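Local coordinates for 433aa long hypothetical phosphoribosylglycinamide formyl transferase (Pyrococcus horikoshii, PDB 2DWC), which is an ATP-grasp protein with a PurT-type C-terminal domain, assembled as a two-chain unit, with adenosine-5'-diphosphate bound, at residues G28-E33 / S312-H317; A114-I117 / E122-R125; E126-E131 / K264-V269; H218-E221 / I225-T228; R374-P379 / G384-I389. One frame throughout, in Å; residues are numbered along the deposited sequence.

Interaction 1 (G28-E33 / S312-H317); sequences GELGKE and SEFALH
F314 pushes its ring between L30 and E33, one turn apart. Helix 313-322, which follows the main ATP-grasp strands, here packs on the start of helix 29-40, whose glycines are consistent with a Rossmann-type GxGxxG turn in the preATP-grasp region. The tight side is the ring face under E33: CB of E33 comes within 3.3 Å of F314 CD2 and makes a CH-pi contact, 3.7 Å from the ring centroid and 29° off the normal. The opposite face is covered by E313, whose CG lies over the ring centre. At the far end of the ring, L30 CD2 meets F314 CZ at 3.6 Å; nearer the CB end, L30 O approaches F314 CD1 obliquely at 3.5 Å.

The polar side is looser, without a direct hydrogen bond between the helices. A bend at chi2 (-72°) swings the carboxylate of E33 off the ring, and a water bridges E33 OE2 (2.9 Å) to S312 OG (2.7 Å). S312 is the N-cap of helix 313-322, its OG accepting weak bonds from F314 N and A315 N. E33 OE2 also forms a salt bridge with R40 of the second subunit. One glutamate thus divides its chemistry: its CB packs on an aromatic ring, while its carboxylate, probably ionised, serves the subunit interface.

Interaction 2 (A114-I117 / E122-R125); sequences ATWI and ERLR
R123 lies flat on the indole of W116. This stack is nearly parallel, with planes 8° apart and centres 3.6 Å apart: CZ of R123 sits over the five-membered ring as a cation-pi contact, and CD of R123 over the six-membered ring as a CH-pi contact, 3.3 Å from W116 CH2. With CG anti to the backbone N (chi1 170°), the indole is carried out toward the arginine, whose chain bends at chi3 to lay its guanidinium on the ring.

The hydrogen bonds join the same two residues. R123 grips the carbonyl oxygen of W116 side-on, through NH2 at 2.9 Å and NE at 3.1 Å, both from the same face of the carbonyl plane. NH2 is tilted 27° from that plane; NE stands well above it. Two bonds to one oxygen, together with the stack, fix the rotation of the guanidinium.

The apolar part lies beside this, where I117 CG2 meets L124 CD1 at 3.9 Å, their side chains crossing at about a right angle. F99 meets W116 edge-to-face. The whole forms a tight corner between the consecutive helices 112-118 and 121-132, with L124 resting on E291 of strand 286-293, a residue of the adenosine-5'-diphosphate pocket.

Interaction 3 (E126-E131 / K264-V269); sequences ETLVKE and KRITDV
Two helices of the ATP-grasp domain, 121-132 and 253-270, meet through T127, L128 and E131 on one and I266 and V269 on the other. Their local axes come within 10.1 Å at 103°, almost perpendicular, which keeps the contact short; no hydrogen bond crosses it.

V269 carries the outer half of the contact. A chi1 of 172° sets its CG1 opposite the backbone N, and its two methyls part: CG1 meets T127 CG2 at 3.7 Å and E131 OE1 at 3.9 Å, whereas CG2 lies against the backbone of E131, 3.8 Å from its C atom. T127 and V269 point past one another, methyl against methyl, and the hydroxyl of T127 is bound within its own helix to the carbonyl of R123. Deeper in, L128 CG touches I266 CD1 at 4.0 Å, and both side chains rest on A289 of strand 286-293. The E131-V269 end is the more exposed one.

Away from the crossing, where K264 lies on T227 and F229 of strand 225-238, K264 NZ forms a salt bridge of 2.7 Å with D268 OD1, one turn on, at the syn lone pair of OD1. Mostly beta-branched and leucine side chains, the inner pair resting on strand 286-293, join helices packed on a largely antiparallel sheet, as in the alpha+beta ATP-grasp fold.

Interaction 4 (H218-E221 / I225-T228); sequences HFDE and IVTT
The hydroxyl oxygen OG1 of T228 is gripped by two groups: H218 NE2 bonds it at 2.7 Å with an almost straight 172° geometry, and R335 of strand 334-337 supplies a second hydrogen bond. H218 reaches it because its CG stands between the backbone N and the carbonyl carbon (chi1 61°), the crowded position. The other ring nitrogen, ND1, donates to the neighbouring carbonyl F219 O at 2.9 Å from above that carbonyl's plane, so both ring nitrogens are engaged, which should hold the imidazole against flipping.

The backbones belong to the beta hairpin of strands 209-219 and 225-238, in the ATP-grasp part of the large mixed sheet. H218 and V226 are an antiparallel hydrogen-bonded pair, with V226 N to H218 O at 2.7 Å and H218 N to V226 O at 2.9 Å. Beyond them F219 and I225 form a non-hydrogen-bonded pair near the turn.

V226 shares the sheet face of H218 and uses both methyls: CG2 lies over one face of the imidazole, 3.4 Å from H218 CE1, and CG1 is 3.4 Å from D220 OD2. D220 OD1 accepts from the backbone N of E224, across the turn. F219 CE1 touches I225 CG1 at 3.6 Å, though the two side chains leave the backbone in diverging directions, in company with L7 near F219 and V3 near I225.

Interaction 5 (R374-P379 / G384-I389); sequences RLFGKP and GRRLGI. With SO4 (sulfate ion), chain F.
In the PurT-type C-terminal region, the antiparallel strands 371-375 and 386-393 pair and then open into a sulfate site. R374 and I389 are the hydrogen-bonded pair, bonded both ways, and L375 lies opposite G388 in the non-hydrogen-bonded pair. On its other edge strand 386-393 makes a classic beta bulge against strand 343-349, L387 and G388 both facing I348. F376 then leaves its strand: its N donates to L387 O at 2.9 Å, nearly straight at 175°, and its ring turns back over the bulge. G388 CA sits over the ring centre, 3.5 Å from the centroid in a CH-pi contact, while R386 O approaches the ring edge, 3.6 Å from F376 CD2.

K378, extended beyond CG, runs alongside to the sulfate ion. Its NZ bonds R386 O at 2.9 Å, in the carbonyl plane, and sulfate O4 at 2.6 Å, and it has a third partner in E29. R385 binds the same ion side-on, with NE to O4 and NH2 to O3, each 2.9 Å, while its NH1 donates to E380 O; Y382 OH also bonds the ion. The sulfate, probably from the crystallisation liquor, would offset the two positive groups; K378 CD also packs over the guanidinium face of R385. A water links K378 N to L387 O.

Around these strands, R386 reaches D241 and D298 in salt bridges, P55 of helix 55-59 covers F376 and K378, and R374 pairs with E37 of the second subunit.

Interactions 1 and 5 meet directly: E29 OE1 forms a salt bridge of 2.8 Å with K378 NZ, so helix 29-40 is tied to the C-terminal strands, and both contacts also reach the second subunit. Interactions 2 and 3 share helix 121-132, their centres 10 Å apart, and interaction 3 touches interaction 4 where T267 OG1 packs on T227 CG2 at 3.7 Å. Interactions 3 and 5 lie on opposite sides of the chain's centre, 34 Å between centres. The bound adenosine-5'-diphosphate is nearest to interaction 2, about 8 Å from the side chain of L124, then L128 (about 10 Å), R386 (about 11 Å) and L30 (about 13 Å).

Interaction 1 (G28-E33 / S312-H317)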
# COMPACT_ATOMS: atom_id res chain seq x y z
N GLY B 28 2.82 12.88 9.68
CA GLY B 28 3.97 12.73 8.77
C GLY B 28 3.91 11.43 7.96
O GLY B 28 2.87 10.76 7.88
N GLU B 29 5.06 11.06 7.37
CA GLU B 29 5.11 9.89 6.52
C GLU B 29 4.73 8.58 7.22
O GLU B 29 4.21 7.69 6.56
CB GLU B 29 6.50 9.78 5.88
CG GLU B 29 7.65 9.74 6.89
CD GLU B 29 8.33 11.11 7.16
OE1 GLU B 29 7.66 12.19 7.28
OE2 GLU B 29 9.56 11.09 7.30
N LEU B 30 5.03 8.47 8.51
CA LEU B 30 4.70 7.25 9.23
C LEU B 30 3.17 7.17 9.40
O LEU B 30 2.56 6.13 9.15
CB LEU B 30 5.43 7.25 10.59
CG LEU B 30 6.97 7.40 10.47
CD1 LEU B 30 7.54 7.00 11.84
CD2 LEU B 30 7.59 6.50 9.38
N GLY B 31 2.58 8.30 9.77
CA GLY B 31 1.13 8.33 9.90
C GLY B 31 0.45 8.10 8.55
O GLY B 31 -0.64 7.52 8.46
N LYS B 32 1.08 8.57 7.47
CA LYS B 32 0.47 8.37 6.15
C LYS B 32 0.33 6.88 5.83
O LYS B 32 -0.71 6.46 5.29
CB LYS B 32 1.36 9.04 5.06
CG LYS B 32 0.78 8.97 3.67
CD LYS B 32 1.78 9.67 2.69
CE LYS B 32 1.09 10.03 1.39
NZ LYS B 32 2.10 10.61 0.42
N GLU B 33 1.37 6.08 6.12
CA GLU B 33 1.28 4.65 5.86
C GLU B 33 0.29 3.94 6.81
O GLU B 33 -0.39 2.97 6.40
CB GLU B 33 2.69 4.00 5.87
CG GLU B 33 3.45 4.32 4.56
CD GLU B 33 2.90 3.56 3.32
OE1 GLU B 33 3.25 3.97 2.17
OE2 GLU B 33 2.16 2.53 3.47
N SER B 312 3.54 -4.34 6.96
CA SER B 312 4.65 -3.43 7.30
C SER B 312 4.46 -3.05 8.77
O SER B 312 3.43 -3.36 9.37
CB SER B 312 4.55 -2.11 6.49
OG SER B 312 3.39 -1.40 6.96
N GLU B 313 5.44 -2.34 9.34
CA GLU B 313 5.29 -1.95 10.73
C GLU B 313 4.03 -1.11 10.93
O GLU B 313 3.48 -1.08 12.02
CB GLU B 313 6.53 -1.14 11.25
CG GLU B 313 6.85 0.12 10.43
CD GLU B 313 7.78 1.09 11.17
OE1 GLU B 313 8.26 2.05 10.52
OE2 GLU B 313 8.00 0.91 12.40
N PHE B 314 3.60 -0.39 9.89
CA PHE B 314 2.40 0.46 10.02
C PHE B 314 1.13 -0.34 10.13
O PHE B 314 0.24 0.00 10.94
CB PHE B 314 2.38 1.41 8.81
CG PHE B 314 3.68 2.11 8.64
CD1 PHE B 314 4.12 3.01 9.60
CD2 PHE B 314 4.52 1.79 7.56
CE1 PHE B 314 5.39 3.59 9.52
CE2 PHE B 314 5.78 2.36 7.45
CZ PHE B 314 6.23 3.26 8.44
N ALA B 315 1.03 -1.40 9.33
CA ALA B 315 -0.11 -2.27 9.35
C ALA B 315 -0.05 -3.14 10.63
O ALA B 315 -1.10 -3.46 11.18
CB ALA B 315 -0.11 -3.20 8.09
N LEU B 316 1.16 -3.48 11.09
CA LEU B 316 1.27 -4.29 12.33
C LEU B 316 0.76 -3.42 13.48
O LEU B 316 0.03 -3.89 14.34
CB LEU B 316 2.71 -4.68 12.62
CG LEU B 316 3.21 -5.78 11.66
CD1 LEU B 316 4.72 -5.95 11.81
CD2 LEU B 316 2.47 -7.11 11.97
N HIS B 317 1.16 -2.15 13.49
CA HIS B 317 0.71 -1.24 14.55
C HIS B 317 -0.80 -1.09 14.50
O HIS B 317 -1.47 -1.17 15.52
CB HIS B 317 1.35 0.15 14.33
CG HIS B 317 1.24 1.08 15.49
ND1 HIS B 317 1.64 0.74 16.77
CD2 HIS B 317 0.84 2.37 15.55
CE1 HIS B 317 1.50 1.79 17.57
NE2 HIS B 317 1.02 2.80 16.85
O HOH W 1 2.19 0.06 4.97

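Interaction 2 (A114-I117 / E122-R125)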
# COMPACT_ATOMS: atom_id res chain seq x y z
N ALA B 114 3.70 5.30 28.42
CA ALA B 114 4.84 4.97 27.57
C ALA B 114 5.41 6.17 26.85
O ALA B 114 6.62 6.30 26.73
CB ALA B 114 4.47 3.86 26.54
N THR B 115 4.55 7.06 26.36
CA THR B 115 5.04 8.24 25.67
C THR B 115 5.71 9.18 26.66
O THR B 115 6.77 9.75 26.38
CB THR B 115 3.90 8.94 24.92
OG1 THR B 115 3.50 8.08 23.85
CG2 THR B 115 4.33 10.30 24.33
N TRP B 116 5.13 9.27 27.84
CA TRP B 116 5.70 10.15 28.87
C TRP B 116 7.06 9.62 29.35
O TRP B 116 7.97 10.40 29.60
CB TRP B 116 4.68 10.26 30.01
CG TRP B 116 5.15 10.92 31.24
CD1 TRP B 116 5.10 12.26 31.54
CD2 TRP B 116 5.64 10.27 32.41
NE1 TRP B 116 5.54 12.48 32.83
CE2 TRP B 116 5.87 11.27 33.39
CE3 TRP B 116 5.90 8.92 32.73
CZ2 TRP B 116 6.35 10.96 34.67
CZ3 TRP B 116 6.38 8.62 34.01
CH2 TRP B 116 6.60 9.64 34.95
N ILE B 117 7.22 8.30 29.43
CA ILE B 117 8.50 7.74 29.84
C ILE B 117 9.55 7.93 28.76
O ILE B 117 10.61 8.47 29.02
CB ILE B 117 8.40 6.24 30.12
CG1 ILE B 117 7.68 6.01 31.43
CG2 ILE B 117 9.81 5.60 30.13
CD1 ILE B 117 7.52 4.54 31.78
N GLU B 122 16.01 10.26 31.46
CA GLU B 122 16.22 9.68 32.78
C GLU B 122 15.12 8.68 33.13
O GLU B 122 15.37 7.58 33.61
CB GLU B 122 16.30 10.76 33.86
CG GLU B 122 16.51 10.15 35.24
CD GLU B 122 16.75 11.19 36.32
OE1 GLU B 122 17.09 10.79 37.45
OE2 GLU B 122 16.60 12.39 36.03
N ARG B 123 13.86 9.05 32.89
CA ARG B 123 12.79 8.12 33.19
C ARG B 123 12.98 6.84 32.34
O ARG B 123 12.78 5.73 32.81
CB ARG B 123 11.43 8.76 32.89
CG ARG B 123 11.09 9.97 33.77
CD ARG B 123 9.60 10.34 33.67
NE ARG B 123 9.23 10.99 32.40
CZ ARG B 123 9.00 12.29 32.26
NH1 ARG B 123 9.09 13.10 33.31
NH2 ARG B 123 8.66 12.80 31.07
N LEU B 124 13.39 7.02 31.09
CA LEU B 124 13.57 5.88 30.20
C LEU B 124 14.74 4.99 30.63
O LEU B 124 14.58 3.78 30.76
CB LEU B 124 13.82 6.36 28.78
CG LEU B 124 13.93 5.24 27.75
CD1 LEU B 124 12.68 4.35 27.85
CD2 LEU B 124 14.07 5.86 26.36
N ARG B 125 15.90 5.60 30.83
CA ARG B 125 17.07 4.83 31.23
C ARG B 125 16.81 4.09 32.53
O ARG B 125 17.12 2.90 32.66
CB ARG B 125 18.30 5.75 31.35
CG ARG B 125 19.62 5.01 31.70
CD ARG B 125 19.91 3.76 30.83
NE ARG B 125 20.04 4.05 29.39
CZ ARG B 125 21.20 4.17 28.75
NH1 ARG B 125 22.34 4.05 29.41
NH2 ARG B 125 21.21 4.37 27.43

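Interaction 3 (E126-E131 / K264-V269)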
# COMPACT_ATOMS: atom_id res chain seq x y z
N GLU B 126 16.21 4.75 33.51
CA GLU B 126 15.93 4.06 34.77
C GLU B 126 14.94 2.92 34.57
O GLU B 126 15.00 1.90 35.26
CB GLU B 126 15.43 5.06 35.82
CG GLU B 126 16.51 6.08 36.23
CD GLU B 126 17.85 5.41 36.57
OE1 GLU B 126 18.85 5.64 35.86
OE2 GLU B 126 17.88 4.63 37.55
N THR B 127 14.00 3.09 33.63
CA THR B 127 13.05 2.02 33.37
C THR B 127 13.79 0.82 32.80
O THR B 127 13.53 -0.32 33.19
CB THR B 127 11.94 2.51 32.38
OG1 THR B 127 11.20 3.57 33.00
CG2 THR B 127 10.97 1.37 32.02
N LEU B 128 14.72 1.07 31.87
CA LEU B 128 15.48 -0.04 31.29
C LEU B 128 16.37 -0.74 32.32
O LEU B 128 16.46 -1.96 32.33
CB LEU B 128 16.39 0.44 30.15
CG LEU B 128 15.81 0.41 28.73
CD1 LEU B 128 14.41 0.97 28.72
CD2 LEU B 128 16.73 1.19 27.79
N VAL B 129 17.03 0.05 33.16
CA VAL B 129 17.94 -0.54 34.14
C VAL B 129 17.24 -1.15 35.35
O VAL B 129 17.49 -2.30 35.68
CB VAL B 129 18.97 0.53 34.63
CG1 VAL B 129 19.91 -0.10 35.69
CG2 VAL B 129 19.78 1.08 33.46
N LYS B 130 16.35 -0.40 35.99
CA LYS B 130 15.66 -0.89 37.19
C LYS B 130 14.47 -1.81 36.97
O LYS B 130 14.28 -2.75 37.74
CB LYS B 130 15.18 0.28 38.06
CG LYS B 130 16.22 1.34 38.35
CD LYS B 130 17.44 0.76 39.04
CE LYS B 130 18.48 1.85 39.30
NZ LYS B 130 19.80 1.29 39.71
N GLU B 131 13.65 -1.56 35.95
CA GLU B 131 12.50 -2.43 35.74
C GLU B 131 12.68 -3.51 34.67
O GLU B 131 12.37 -4.67 34.91
CB GLU B 131 11.28 -1.60 35.40
CG GLU B 131 11.01 -0.48 36.38
CD GLU B 131 9.73 0.25 36.03
OE1 GLU B 131 8.63 -0.35 36.16
OE2 GLU B 131 9.82 1.43 35.61
N LYS B 264 11.89 -7.94 24.55
CA LYS B 264 10.76 -8.47 25.31
C LYS B 264 10.69 -7.92 26.74
O LYS B 264 9.61 -7.59 27.24
CB LYS B 264 10.82 -10.01 25.34
CG LYS B 264 9.70 -10.70 26.15
CD LYS B 264 8.35 -10.57 25.50
CE LYS B 264 7.38 -11.69 25.97
NZ LYS B 264 7.09 -11.65 27.44
N ARG B 265 11.85 -7.84 27.38
CA ARG B 265 11.90 -7.33 28.76
C ARG B 265 11.44 -5.87 28.79
O ARG B 265 10.74 -5.46 29.70
CB ARG B 265 13.32 -7.44 29.32
CG ARG B 265 13.66 -8.83 29.88
CD ARG B 265 15.09 -8.82 30.40
NE ARG B 265 15.42 -9.98 31.20
CZ ARG B 265 14.83 -10.29 32.35
NH1 ARG B 265 13.86 -9.52 32.84
NH2 ARG B 265 15.24 -11.36 33.02
N ILE B 266 11.80 -5.12 27.76
CA ILE B 266 11.42 -3.71 27.70
C ILE B 266 9.93 -3.54 27.40
O ILE B 266 9.23 -2.79 28.08
CB ILE B 266 12.24 -2.96 26.66
CG1 ILE B 266 13.67 -2.79 27.18
CG2 ILE B 266 11.60 -1.56 26.38
CD1 ILE B 266 14.70 -2.42 26.09
N THR B 267 9.44 -4.23 26.38
CA THR B 267 8.02 -4.06 26.06
C THR B 267 7.10 -4.65 27.13
O THR B 267 6.00 -4.14 27.34
CB THR B 267 7.68 -4.60 24.64
OG1 THR B 267 7.94 -6.00 24.58
CG2 THR B 267 8.55 -3.87 23.59
N ASP B 268 7.52 -5.71 27.83
CA ASP B 268 6.68 -6.25 28.92
C ASP B 268 6.52 -5.15 29.99
O ASP B 268 5.46 -5.05 30.63
CB ASP B 268 7.37 -7.46 29.58
CG ASP B 268 7.19 -8.75 28.79
OD1 ASP B 268 7.88 -9.73 29.15
OD2 ASP B 268 6.39 -8.80 27.81
N VAL B 269 7.56 -4.36 30.23
CA VAL B 269 7.44 -3.26 31.20
C VAL B 269 6.57 -2.10 30.67
O VAL B 269 5.73 -1.55 31.40
CB VAL B 269 8.81 -2.71 31.60
CG1 VAL B 269 8.64 -1.44 32.45
CG2 VAL B 269 9.59 -3.79 32.40

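Interaction 4 (H218-E221 / I225-T228)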
# COMPACT_ATOMS: atom_id res chain seq x y z
N HIS B 218 0.20 -7.44 20.92
CA HIS B 218 -1.13 -7.52 20.30
C HIS B 218 -1.85 -8.74 20.89
O HIS B 218 -1.22 -9.54 21.59
CB HIS B 218 -0.95 -7.74 18.77
CG HIS B 218 -0.22 -9.01 18.43
ND1 HIS B 218 -0.87 -10.20 18.15
CD2 HIS B 218 1.10 -9.28 18.32
CE1 HIS B 218 0.02 -11.13 17.86
NE2 HIS B 218 1.23 -10.60 17.96
N PHE B 219 -3.14 -8.85 20.62
CA PHE B 219 -3.93 -9.99 21.10
C PHE B 219 -3.68 -11.21 20.24
O PHE B 219 -3.50 -11.11 19.01
CB PHE B 219 -5.43 -9.71 21.03
CG PHE B 219 -5.92 -8.74 22.08
CD1 PHE B 219 -5.82 -9.06 23.45
CD2 PHE B 219 -6.43 -7.49 21.71
CE1 PHE B 219 -6.19 -8.14 24.43
CE2 PHE B 219 -6.81 -6.56 22.69
CZ PHE B 219 -6.69 -6.89 24.07
N ASP B 220 -3.65 -12.37 20.89
CA ASP B 220 -3.55 -13.62 20.15
C ASP B 220 -4.97 -14.11 19.98
O ASP B 220 -5.94 -13.50 20.46
CB ASP B 220 -2.68 -14.67 20.90
CG ASP B 220 -3.25 -15.10 22.26
OD1 ASP B 220 -4.46 -14.93 22.56
OD2 ASP B 220 -2.46 -15.67 23.06
N GLU B 221 -5.13 -15.23 19.27
CA GLU B 221 -6.45 -15.73 19.00
C GLU B 221 -7.27 -16.07 20.24
O GLU B 221 -8.50 -16.09 20.19
CB GLU B 221 -6.35 -16.96 18.08
CG GLU B 221 -7.51 -17.13 17.16
CD GLU B 221 -7.32 -18.27 16.15
OE1 GLU B 221 -6.17 -18.73 15.98
OE2 GLU B 221 -8.32 -18.68 15.54
N ILE B 225 -2.70 -11.09 25.54
CA ILE B 225 -1.70 -10.31 24.85
C ILE B 225 -0.38 -11.06 24.68
O ILE B 225 0.12 -11.70 25.62
CB ILE B 225 -1.46 -9.00 25.60
CG1 ILE B 225 -2.78 -8.23 25.66
CG2 ILE B 225 -0.33 -8.19 24.93
CD1 ILE B 225 -2.69 -7.01 26.54
N VAL B 226 0.14 -11.04 23.45
CA VAL B 226 1.45 -11.65 23.17
C VAL B 226 2.35 -10.62 22.48
O VAL B 226 1.89 -9.54 22.08
CB VAL B 226 1.32 -12.90 22.25
CG1 VAL B 226 0.52 -13.96 22.94
CG2 VAL B 226 0.65 -12.54 20.94
N THR B 227 3.64 -10.94 22.35
CA THR B 227 4.56 -10.02 21.70
C THR B 227 5.24 -10.78 20.56
O THR B 227 5.74 -11.90 20.75
CB THR B 227 5.62 -9.53 22.71
OG1 THR B 227 4.96 -9.06 23.90
CG2 THR B 227 6.49 -8.41 22.09
N THR B 228 5.27 -10.17 19.37
CA THR B 228 5.81 -10.81 18.17
C THR B 228 6.98 -10.01 17.67
O THR B 228 7.00 -8.78 17.71
CB THR B 228 4.68 -10.95 17.12
OG1 THR B 228 3.69 -11.77 17.69
CG2 THR B 228 5.18 -11.59 15.81

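Interaction 5 (R374-P379 / G384-I389)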
# COMPACT_ATOMS: atom_id res chain seq x y z
N ARG B 374 9.02 6.44 -2.72
CA ARG B 374 7.77 6.93 -2.11
C ARG B 374 8.08 8.39 -1.83
O ARG B 374 9.14 8.70 -1.24
CB ARG B 374 7.38 6.18 -0.83
CG ARG B 374 6.37 5.05 -1.10
CD ARG B 374 6.98 3.75 -1.48
NE ARG B 374 5.94 2.77 -1.83
CZ ARG B 374 5.35 2.71 -3.03
NH1 ARG B 374 5.70 3.58 -3.99
NH2 ARG B 374 4.38 1.83 -3.28
N LEU B 375 7.19 9.29 -2.28
CA LEU B 375 7.40 10.73 -2.12
C LEU B 375 6.24 11.09 -1.20
O LEU B 375 5.07 10.81 -1.51
CB LEU B 375 7.30 11.40 -3.50
CG LEU B 375 8.38 10.89 -4.49
CD1 LEU B 375 8.18 11.57 -5.89
CD2 LEU B 375 9.80 11.30 -3.96
N PHE B 376 6.57 11.80 -0.12
CA PHE B 376 5.59 11.96 0.95
C PHE B 376 4.51 12.96 0.78
O PHE B 376 3.53 12.91 1.52
CB PHE B 376 6.31 12.21 2.30
CG PHE B 376 7.37 11.16 2.65
CD1 PHE B 376 7.22 9.82 2.28
CD2 PHE B 376 8.50 11.54 3.40
CE1 PHE B 376 8.17 8.86 2.66
CE2 PHE B 376 9.44 10.59 3.78
CZ PHE B 376 9.28 9.26 3.41
N GLY B 377 4.64 13.87 -0.18
CA GLY B 377 3.56 14.83 -0.33
C GLY B 377 3.67 16.07 0.53
O GLY B 377 2.72 16.85 0.60
N LYS B 378 4.83 16.29 1.17
CA LYS B 378 4.95 17.47 2.05
C LYS B 378 4.91 18.71 1.16
O LYS B 378 5.67 18.83 0.24
CB LYS B 378 6.25 17.42 2.86
CG LYS B 378 6.20 16.26 3.85
CD LYS B 378 7.53 16.11 4.63
CE LYS B 378 7.40 14.86 5.52
NZ LYS B 378 8.60 14.72 6.44
N PRO B 379 4.04 19.66 1.49
CA PRO B 379 3.90 20.86 0.66
C PRO B 379 5.02 21.86 0.68
O PRO B 379 5.11 22.71 -0.21
CB PRO B 379 2.56 21.50 1.11
CG PRO B 379 2.22 20.84 2.40
CD PRO B 379 3.08 19.61 2.60
N GLY B 384 17.15 19.85 5.27
CA GLY B 384 17.18 18.69 6.12
C GLY B 384 15.84 17.96 6.21
O GLY B 384 15.77 16.89 6.81
N ARG B 385 14.77 18.51 5.65
CA ARG B 385 13.47 17.81 5.76
C ARG B 385 13.45 16.54 4.91
O ARG B 385 13.89 16.56 3.77
CB ARG B 385 12.31 18.72 5.32
CG ARG B 385 10.90 18.19 5.69
CD ARG B 385 9.76 19.15 5.31
NE ARG B 385 8.72 18.99 6.33
CZ ARG B 385 7.60 19.71 6.39
NH1 ARG B 385 7.36 20.65 5.48
NH2 ARG B 385 6.74 19.49 7.39
N ARG B 386 12.94 15.44 5.45
CA ARG B 386 12.87 14.21 4.66
C ARG B 386 11.62 14.32 3.78
O ARG B 386 10.50 14.43 4.31
CB ARG B 386 12.69 13.01 5.57
CG ARG B 386 12.94 11.72 4.86
CD ARG B 386 12.80 10.58 5.89
NE ARG B 386 13.87 10.67 6.89
CZ ARG B 386 13.72 10.39 8.18
NH1 ARG B 386 12.54 10.02 8.66
NH2 ARG B 386 14.76 10.48 9.00
N LEU B 387 11.82 14.27 2.47
CA LEU B 387 10.71 14.39 1.51
C LEU B 387 10.28 13.07 0.90
O LEU B 387 9.21 12.99 0.26
CB LEU B 387 11.10 15.37 0.39
CG LEU B 387 11.37 16.79 0.91
CD1 LEU B 387 11.54 17.73 -0.32
CD2 LEU B 387 10.19 17.25 1.81
N GLY B 388 11.09 12.02 1.07
CA GLY B 388 10.69 10.73 0.51
C GLY B 388 11.71 9.67 0.83
O GLY B 388 12.63 9.93 1.62
N ILE B 389 11.55 8.48 0.26
CA ILE B 389 12.55 7.42 0.46
C ILE B 389 12.67 6.58 -0.80
O ILE B 389 11.72 6.45 -1.57
CB ILE B 389 12.19 6.38 1.57
CG1 ILE B 389 10.74 5.87 1.38
CG2 ILE B 389 12.48 6.94 2.95
CD1 ILE B 389 10.47 4.57 2.12
S SO4 F . 8.61 17.17 9.51
O1 SO4 F . 9.66 18.19 9.80
O2 SO4 F . 8.76 16.04 10.49
O3 SO4 F . 7.25 17.80 9.66
O4 SO4 F . 8.78 16.67 8.11
O HOH W 2 7.48 15.22 0.52